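Long-range contact in HD-GYP domain-containing protein (Bdellovibrio bacteriovorus, PDB 3TM8), which belongs to the HD-GYP family of cyclic-di-GMP phosphodiesterases, binds a pair of iron ions and is probably a signalling hydrolase: residues 228-240 / 254-267. Numbering follows the deposited sequence.
Sequences LWKKHPIEGAQKV and IGQHEETINGTGPK. With FE (Fe (III) ion), chain E; PO4 (phosphate ion), chain C.
Pro233, at the kink of helix 223-240, comes closest to Gly255 in the last turn of helix 248-256, their CA atoms 4.4 Å apart, and the chain then loops out through Thr260-Gly263 and returns to set Pro266 beside Lys230. No direct hydrogen bond joins the two segments; an iron ion does. His232 NE2, His257 NE2 and Glu258 OE2 each bind it at 2.2 Å, with an oxygen of a phosphate, probably from the crystallisation liquor, a water and Asp204 as the other ligands. The two imidazoles meet rim to rim around the metal, planes 51° apart. With CG held between backbone N and carbonyl carbon (chi1 83°), His232 brings ND1 to Trp229 O, to which it donates (2.6 Å, 163°); with the iron on NE2 at the other side of the ring, this helps fix its rotation. His257 ND1 is tied to Ile253 O. Glu258 bends at chi2, its CG lying 3.5 Å from Pro233 CG, while its CD comes within 3.4 Å of Trp229 CZ2, an oblique approach. The same indole flanks the site: His232 CE1 lies above one face, offset toward the rim, and NE1 donates an almost straight hydrogen bond to phosphate O1 (3.0 Å). Farther along, Ala237 CB packs on Gly255 CA, a close approach that a residue without a side chain permits, and Ile254 CG2 lies against the backbone of Gly236 and Ala237. At the outer side the Lys267 and Ile234 side chains slide past each other in opposite directions, and a water bridges Lys267 NZ to Ile234 O. The arrangement forms one half of the binuclear iron centre of an HD-GYP domain, Asp204 being shared by both ions.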
ATOM      1  N   LEU A 228     -20.083   8.335   4.552  1.00 13.85           N
ATOM      2  CA  LEU A 228     -19.610   7.335   3.604  1.00 13.75           C
ATOM      3  C   LEU A 228     -18.291   6.742   4.101  1.00 11.80           C
ATOM      4  O   LEU A 228     -18.119   5.531   4.137  1.00 12.54           O
ATOM      5  CB  LEU A 228     -19.439   7.955   2.216  1.00 15.53           C
ATOM      6  CG  LEU A 228     -18.994   7.031   1.082  1.00 17.75           C
ATOM      7  CD1 LEU A 228     -19.921   5.827   0.953  1.00 18.96           C
ATOM      8  CD2 LEU A 228     -18.930   7.813  -0.221  1.00 18.60           C
ATOM      9  N   TRP A 229     -17.369   7.608   4.506  1.00  9.39           N
ATOM     10  CA  TRP A 229     -16.087   7.161   5.035  1.00  8.61           C
ATOM     11  C   TRP A 229     -16.248   6.160   6.196  1.00  8.98           C
ATOM     12  O   TRP A 229     -15.564   5.133   6.239  1.00  9.04           O
ATOM     13  CB  TRP A 229     -15.247   8.376   5.459  1.00  8.33           C
ATOM     14  CG  TRP A 229     -13.886   8.010   5.952  1.00  7.93           C
ATOM     15  CD1 TRP A 229     -12.734   7.928   5.213  1.00  8.53           C
ATOM     16  CD2 TRP A 229     -13.527   7.669   7.293  1.00  8.61           C
ATOM     17  NE1 TRP A 229     -11.687   7.564   6.014  1.00  8.35           N
ATOM     18  CE2 TRP A 229     -12.143   7.390   7.296  1.00  8.64           C
ATOM     19  CE3 TRP A 229     -14.241   7.564   8.490  1.00 10.74           C
ATOM     20  CZ2 TRP A 229     -11.460   7.021   8.453  1.00  9.58           C
ATOM     21  CZ3 TRP A 229     -13.563   7.199   9.638  1.00 11.06           C
ATOM     22  CH2 TRP A 229     -12.186   6.929   9.612  1.00 10.55           C
ATOM     23  N   LYS A 230     -17.169   6.432   7.117  1.00  9.27           N
ATOM     24  CA  LYS A 230     -17.319   5.553   8.277  1.00 10.40           C
ATOM     25  C   LYS A 230     -17.719   4.123   7.917  1.00 10.24           C
ATOM     26  O   LYS A 230     -17.488   3.201   8.697  1.00 11.28           O
ATOM     27  CB  LYS A 230     -18.304   6.136   9.294  1.00 11.84           C
ATOM     28  CG  LYS A 230     -17.745   7.326  10.058  1.00 13.41           C
ATOM     29  CD  LYS A 230     -18.756   7.883  11.050  1.00 16.46           C
ATOM     30  CE  LYS A 230     -18.202   9.105  11.764  1.00 18.35           C
ATOM     31  NZ  LYS A 230     -19.231   9.763  12.612  1.00 21.65           N
ATOM     32  N   LYS A 231     -18.334   3.942   6.753  1.00 10.19           N
ATOM     33  CA  LYS A 231     -18.768   2.612   6.324  1.00 11.57           C
ATOM     34  C   LYS A 231     -17.641   1.696   5.833  1.00  9.28           C
ATOM     35  O   LYS A 231     -17.814   0.475   5.780  1.00 10.92           O
ATOM     36  CB  LYS A 231     -19.823   2.730   5.223  1.00 14.79           C
ATOM     37  CG  LYS A 231     -21.104   3.436   5.657  1.00 19.37           C
ATOM     38  CD  LYS A 231     -22.081   3.569   4.493  1.00 23.46           C
ATOM     39  CE  LYS A 231     -23.482   3.957   4.955  1.00 26.04           C
ATOM     40  NZ  LYS A 231     -23.532   5.279   5.644  1.00 27.42           N
ATOM     41  N   HIS A 232     -16.500   2.260   5.450  1.00  8.47           N
ATOM     42  CA  HIS A 232     -15.529   1.453   4.697  1.00  8.16           C
ATOM     43  C   HIS A 232     -14.942   0.214   5.409  1.00  8.77           C
ATOM     44  O   HIS A 232     -14.783  -0.832   4.776  1.00  9.07           O
ATOM     45  CB  HIS A 232     -14.448   2.315   4.011  1.00  8.06           C
ATOM     46  CG  HIS A 232     -13.309   2.709   4.897  1.00  7.07           C
ATOM     47  ND1 HIS A 232     -13.351   3.823   5.707  1.00  6.51           N
ATOM     48  CD2 HIS A 232     -12.075   2.174   5.055  1.00  6.46           C
ATOM     49  CE1 HIS A 232     -12.200   3.940   6.348  1.00  5.42           C
ATOM     50  NE2 HIS A 232     -11.412   2.947   5.977  1.00  5.32           N
ATOM     51  N   PRO A 233     -14.615   0.310   6.710  1.00  7.80           N
ATOM     52  CA  PRO A 233     -14.071  -0.911   7.321  1.00  8.84           C
ATOM     53  C   PRO A 233     -15.144  -1.986   7.444  1.00 10.24           C
ATOM     54  O   PRO A 233     -14.866  -3.169   7.275  1.00 11.20           O
ATOM     55  CB  PRO A 233     -13.624  -0.465   8.717  1.00  9.96           C
ATOM     56  CG  PRO A 233     -13.789   1.010   8.766  1.00 11.01           C
ATOM     57  CD  PRO A 233     -14.653   1.454   7.636  1.00  8.71           C
ATOM     58  N   ILE A 234     -16.366  -1.561   7.742  1.00 11.32           N
ATOM     59  CA  ILE A 234     -17.483  -2.479   7.908  1.00 14.41           C
ATOM     60  C   ILE A 234     -17.796  -3.186   6.596  1.00 13.66           C
ATOM     61  O   ILE A 234     -17.899  -4.414   6.549  1.00 13.91           O
ATOM     62  CB  ILE A 234     -18.738  -1.738   8.420  1.00 18.34           C
ATOM     63  CG1 ILE A 234     -18.452  -1.118   9.791  1.00 21.04           C
ATOM     64  CG2 ILE A 234     -19.931  -2.685   8.485  1.00 19.96           C
ATOM     65  CD1 ILE A 234     -19.549  -0.201  10.304  1.00 22.87           C
ATOM     66  N   GLU A 235     -17.930  -2.405   5.528  1.00 14.20           N
ATOM     67  CA  GLU A 235     -18.215  -2.957   4.211  1.00 15.07           C
ATOM     68  C   GLU A 235     -17.065  -3.810   3.693  1.00 13.20           C
ATOM     69  O   GLU A 235     -17.283  -4.889   3.140  1.00 15.23           O
ATOM     70  CB  GLU A 235     -18.549  -1.846   3.217  1.00 18.19           C
ATOM     71  CG  GLU A 235     -19.911  -1.221   3.453  1.00 20.96           C
ATOM     72  CD  GLU A 235     -20.326  -0.292   2.334  1.00 24.18           C
ATOM     73  OE1 GLU A 235     -19.489  -0.015   1.450  1.00 24.96           O
ATOM     74  OE2 GLU A 235     -21.490   0.157   2.339  1.00 25.91           O
ATOM     75  N   GLY A 236     -15.841  -3.323   3.872  1.00 12.19           N
ATOM     76  CA  GLY A 236     -14.665  -4.062   3.449  1.00 11.29           C
ATOM     77  C   GLY A 236     -14.614  -5.445   4.074  1.00 10.20           C
ATOM     78  O   GLY A 236     -14.422  -6.449   3.386  1.00 11.84           O
ATOM     79  N   ALA A 237     -14.795  -5.500   5.387  1.00 11.00           N
ATOM     80  CA  ALA A 237     -14.725  -6.767   6.100  1.00 12.46           C
ATOM     81  C   ALA A 237     -15.885  -7.696   5.739  1.00 12.71           C
ATOM     82  O   ALA A 237     -15.696  -8.903   5.593  1.00 13.63           O
ATOM     83  CB  ALA A 237     -14.677  -6.525   7.599  1.00 12.81           C
ATOM     84  N   GLN A 238     -17.083  -7.138   5.591  1.00 14.16           N
ATOM     85  CA  GLN A 238     -18.239  -7.962   5.265  1.00 16.00           C
ATOM     86  C   GLN A 238     -18.038  -8.683   3.935  1.00 17.19           C
ATOM     87  O   GLN A 238     -18.474  -9.820   3.759  1.00 17.99           O
ATOM     88  CB  GLN A 238     -19.517  -7.121   5.242  1.00 18.60           C
ATOM     89  CG  GLN A 238     -20.016  -6.729   6.622  1.00 21.84           C
ATOM     90  CD  GLN A 238     -21.177  -5.764   6.564  1.00 24.16           C
ATOM     91  OE1 GLN A 238     -21.461  -5.178   5.515  1.00 25.12           O
ATOM     92  NE2 GLN A 238     -21.854  -5.587   7.692  1.00 25.44           N
ATOM     93  N   LYS A 239     -17.364  -8.015   3.005  1.00 16.93           N
ATOM     94  CA  LYS A 239     -17.120  -8.583   1.686  1.00 19.00           C
ATOM     95  C   LYS A 239     -16.167  -9.776   1.720  1.00 18.58           C
ATOM     96  O   LYS A 239     -16.287 -10.690   0.907  1.00 20.91           O
ATOM     97  CB  LYS A 239     -16.568  -7.520   0.738  1.00 20.72           C
ATOM     98  CG  LYS A 239     -17.531  -6.388   0.418  1.00 23.44           C
ATOM     99  CD  LYS A 239     -16.862  -5.373  -0.501  1.00 25.80           C
ATOM    100  CE  LYS A 239     -17.740  -4.156  -0.740  1.00 27.96           C
ATOM    101  NZ  LYS A 239     -19.003  -4.509  -1.440  1.00 29.52           N
ATOM    102  N   VAL A 240     -15.216  -9.772   2.648  1.00 14.01           N
ATOM    103  CA  VAL A 240     -14.208 -10.833   2.662  1.00 14.04           C
ATOM    104  C   VAL A 240     -14.349 -11.843   3.797  1.00 14.99           C
ATOM    105  O   VAL A 240     -13.721 -12.896   3.751  1.00 15.10           O
ATOM    106  CB  VAL A 240     -12.771 -10.265   2.701  1.00 14.41           C
ATOM    107  CG1 VAL A 240     -12.491  -9.415   1.466  1.00 15.74           C
ATOM    108  CG2 VAL A 240     -12.543  -9.473   3.983  1.00 14.53           C
ATOM    109  N   ILE A 254      -8.775  -5.454   8.167  1.00  7.49           N
ATOM    110  CA  ILE A 254      -9.657  -4.738   7.254  1.00  7.80           C
ATOM    111  C   ILE A 254     -10.836  -4.105   8.009  1.00  7.67           C
ATOM    112  O   ILE A 254     -11.174  -2.928   7.793  1.00  8.98           O
ATOM    113  CB  ILE A 254     -10.136  -5.663   6.114  1.00  8.48           C
ATOM    114  CG1 ILE A 254      -8.960  -5.982   5.192  1.00  8.46           C
ATOM    115  CG2 ILE A 254     -11.271  -5.009   5.330  1.00  9.78           C
ATOM    116  CD1 ILE A 254      -9.231  -7.104   4.213  1.00 10.03           C
ATOM    117  N   GLY A 255     -11.432  -4.868   8.919  1.00  7.18           N
ATOM    118  CA  GLY A 255     -12.615  -4.418   9.626  1.00  8.22           C
ATOM    119  C   GLY A 255     -12.378  -3.539  10.838  1.00  8.41           C
ATOM    120  O   GLY A 255     -13.261  -2.769  11.207  1.00  9.13           O
ATOM    121  N   GLN A 256     -11.208  -3.647  11.468  1.00  7.81           N
ATOM    122  CA  GLN A 256     -10.986  -2.988  12.763  1.00  8.83           C
ATOM    123  C   GLN A 256      -9.984  -1.837  12.723  1.00  8.72           C
ATOM    124  O   GLN A 256      -9.711  -1.217  13.750  1.00  8.13           O
ATOM    125  CB  GLN A 256     -10.529  -3.999  13.828  1.00  9.14           C
ATOM    126  CG  GLN A 256     -11.482  -5.145  14.075  1.00 10.28           C
ATOM    127  CD  GLN A 256     -10.895  -6.167  15.044  1.00 13.84           C
ATOM    128  OE1 GLN A 256      -9.796  -5.982  15.569  1.00 17.17           O
ATOM    129  NE2 GLN A 256     -11.625  -7.250  15.281  1.00 17.37           N
ATOM    130  N   HIS A 257      -9.414  -1.556  11.556  1.00  7.25           N
ATOM    131  CA  HIS A 257      -8.278  -0.641  11.517  1.00  7.39           C
ATOM    132  C   HIS A 257      -8.643   0.824  11.763  1.00  7.52           C
ATOM    133  O   HIS A 257      -7.749   1.651  11.909  1.00  7.77           O
ATOM    134  CB  HIS A 257      -7.543  -0.756  10.184  1.00  7.08           C
ATOM    135  CG  HIS A 257      -8.293  -0.136   9.045  1.00  6.74           C
ATOM    136  ND1 HIS A 257      -9.162  -0.848   8.245  1.00  6.93           N
ATOM    137  CD2 HIS A 257      -8.344   1.144   8.604  1.00  5.76           C
ATOM    138  CE1 HIS A 257      -9.698  -0.036   7.346  1.00  6.26           C
ATOM    139  NE2 HIS A 257      -9.220   1.179   7.546  1.00  5.64           N
ATOM    140  N   GLU A 258      -9.936   1.153  11.765  1.00  7.85           N
ATOM    141  CA  GLU A 258     -10.364   2.515  12.104  1.00  8.27           C
ATOM    142  C   GLU A 258     -10.800   2.621  13.562  1.00  9.70           C
ATOM    143  O   GLU A 258     -11.245   3.677  14.013  1.00 10.81           O
ATOM    144  CB  GLU A 258     -11.493   2.994  11.194  1.00  8.34           C
ATOM    145  CG  GLU A 258     -11.109   3.096   9.728  1.00  8.48           C
ATOM    146  CD  GLU A 258     -10.016   4.115   9.438  1.00  8.27           C
ATOM    147  OE1 GLU A 258      -9.575   4.845  10.350  1.00  9.75           O
ATOM    148  OE2 GLU A 258      -9.599   4.189   8.269  1.00  7.65           O
ATOM    149  N   GLU A 259     -10.678   1.529  14.309  1.00 10.91           N
ATOM    150  CA  GLU A 259     -11.052   1.548  15.712  1.00 12.15           C
ATOM    151  C   GLU A 259      -9.973   2.245  16.522  1.00 12.48           C
ATOM    152  O   GLU A 259      -8.796   2.214  16.163  1.00 12.90           O
ATOM    153  CB  GLU A 259     -11.317   0.133  16.224  1.00 13.75           C
ATOM    154  CG  GLU A 259     -12.472  -0.557  15.511  1.00 14.00           C
ATOM    155  CD  GLU A 259     -13.693   0.346  15.354  1.00 15.33           C
ATOM    156  OE1 GLU A 259     -14.264   0.774  16.384  1.00 15.85           O
ATOM    157  OE2 GLU A 259     -14.089   0.624  14.202  1.00 15.39           O
ATOM    158  N   THR A 260     -10.390   2.887  17.608  1.00 12.73           N
ATOM    159  CA  THR A 260      -9.480   3.637  18.461  1.00 14.09           C
ATOM    160  C   THR A 260      -9.558   3.055  19.859  1.00 13.99           C
ATOM    161  O   THR A 260     -10.545   2.413  20.213  1.00 15.07           O
ATOM    162  CB  THR A 260      -9.848   5.133  18.487  1.00 16.30           C
ATOM    163  OG1 THR A 260     -11.185   5.286  18.975  1.00 16.27           O
ATOM    164  CG2 THR A 260      -9.762   5.724  17.089  1.00 17.35           C
ATOM    165  N   ILE A 261      -8.526   3.268  20.662  1.00 13.78           N
ATOM    166  CA  ILE A 261      -8.449   2.527  21.907  1.00 16.02           C
ATOM    167  C   ILE A 261      -9.520   2.972  22.895  1.00 17.55           C
ATOM    168  O   ILE A 261      -9.862   2.229  23.810  1.00 19.67           O
ATOM    169  CB  ILE A 261      -7.025   2.521  22.530  1.00 16.45           C
ATOM    170  CG1 ILE A 261      -6.574   3.928  22.937  1.00 17.00           C
ATOM    171  CG2 ILE A 261      -6.031   1.865  21.583  1.00 17.33           C
ATOM    172  CD1 ILE A 261      -5.235   3.948  23.678  1.00 17.23           C
ATOM    173  N   ASN A 262     -10.067   4.165  22.684  1.00 17.42           N
ATOM    174  CA  ASN A 262     -11.122   4.678  23.551  1.00 19.17           C
ATOM    175  C   ASN A 262     -12.528   4.543  22.960  1.00 19.46           C
ATOM    176  O   ASN A 262     -13.462   5.187  23.420  1.00 19.57           O
ATOM    177  CB  ASN A 262     -10.828   6.118  24.005  1.00 21.32           C
ATOM    178  CG  ASN A 262     -10.722   7.101  22.851  1.00 22.28           C
ATOM    179  OD1 ASN A 262     -10.879   8.308  23.038  1.00 24.28           O
ATOM    180  ND2 ASN A 262     -10.456   6.595  21.656  1.00 21.41           N
ATOM    181  N   GLY A 263     -12.667   3.701  21.939  1.00 18.90           N
ATOM    182  CA  GLY A 263     -13.976   3.307  21.441  1.00 19.00           C
ATOM    183  C   GLY A 263     -14.729   4.300  20.574  1.00 19.03           C
ATOM    184  O   GLY A 263     -15.959   4.234  20.481  1.00 20.01           O
ATOM    185  N   THR A 264     -14.006   5.203  19.920  1.00 17.76           N
ATOM    186  CA  THR A 264     -14.648   6.244  19.113  1.00 18.49           C
ATOM    187  C   THR A 264     -14.725   5.917  17.614  1.00 17.94           C
ATOM    188  O   THR A 264     -15.281   6.690  16.836  1.00 19.04           O
ATOM    189  CB  THR A 264     -13.971   7.621  19.309  1.00 19.64           C
ATOM    190  OG1 THR A 264     -12.628   7.580  18.814  1.00 21.41           O
ATOM    191  CG2 THR A 264     -13.957   8.008  20.784  1.00 20.78           C
ATOM    192  N   GLY A 265     -14.181   4.771  17.214  1.00 16.66           N
ATOM    193  CA  GLY A 265     -14.191   4.378  15.813  1.00 16.30           C
ATOM    194  C   GLY A 265     -15.547   3.878  15.353  1.00 16.67           C
ATOM    195  O   GLY A 265     -16.474   3.755  16.154  1.00 17.36           O
ATOM    196  N   PRO A 266     -15.674   3.585  14.048  1.00 16.54           N
ATOM    197  CA  PRO A 266     -16.955   3.198  13.442  1.00 17.79           C
ATOM    198  C   PRO A 266     -17.642   1.998  14.103  1.00 18.94           C
ATOM    199  O   PRO A 266     -18.876   1.960  14.139  1.00 20.49           O
ATOM    200  CB  PRO A 266     -16.565   2.856  12.001  1.00 18.59           C
ATOM    201  CG  PRO A 266     -15.358   3.687  11.740  1.00 17.79           C
ATOM    202  CD  PRO A 266     -14.607   3.719  13.040  1.00 17.13           C
ATOM    203  N   LYS A 267     -16.870   1.038  14.608  1.00 19.26           N
ATOM    204  CA  LYS A 267     -17.443  -0.148  15.254  1.00 20.87           C
ATOM    205  C   LYS A 267     -17.584   0.006  16.770  1.00 21.67           C
ATOM    206  O   LYS A 267     -18.170  -0.849  17.433  1.00 23.52           O
ATOM    207  CB  LYS A 267     -16.611  -1.399  14.944  1.00 22.23           C
ATOM    208  CG  LYS A 267     -16.731  -1.919  13.513  1.00 23.61           C
ATOM    209  CD  LYS A 267     -15.861  -3.158  13.317  1.00 24.86           C
ATOM    210  CE  LYS A 267     -16.092  -3.811  11.958  1.00 27.12           C
ATOM    211  NZ  LYS A 267     -17.400  -4.524  11.882  1.00 28.72           N
TER
HETATM  212 FE    FE E 903      -9.272   3.066   6.397  1.00  5.65          FE
HETATM  213  P   PO4 C 901      -8.342   6.064   5.694  1.00  7.47           P
HETATM  214  O1  PO4 C 901      -8.838   7.343   5.069  1.00 11.70           O
HETATM  215  O2  PO4 C 901      -6.940   5.719   5.253  1.00  7.43           O
HETATM  216  O3  PO4 C 901      -8.223   6.226   7.228  1.00 10.37           O
HETATM  217  O4  PO4 C 901      -9.343   4.954   5.460  1.00  5.47           O
HETATM  218  O   HOH W   1     -17.807  -5.752   9.252  1.00 28.49           O
HETATM  219  O   HOH W   2      -7.402   3.301   6.791  1.00  5.37           O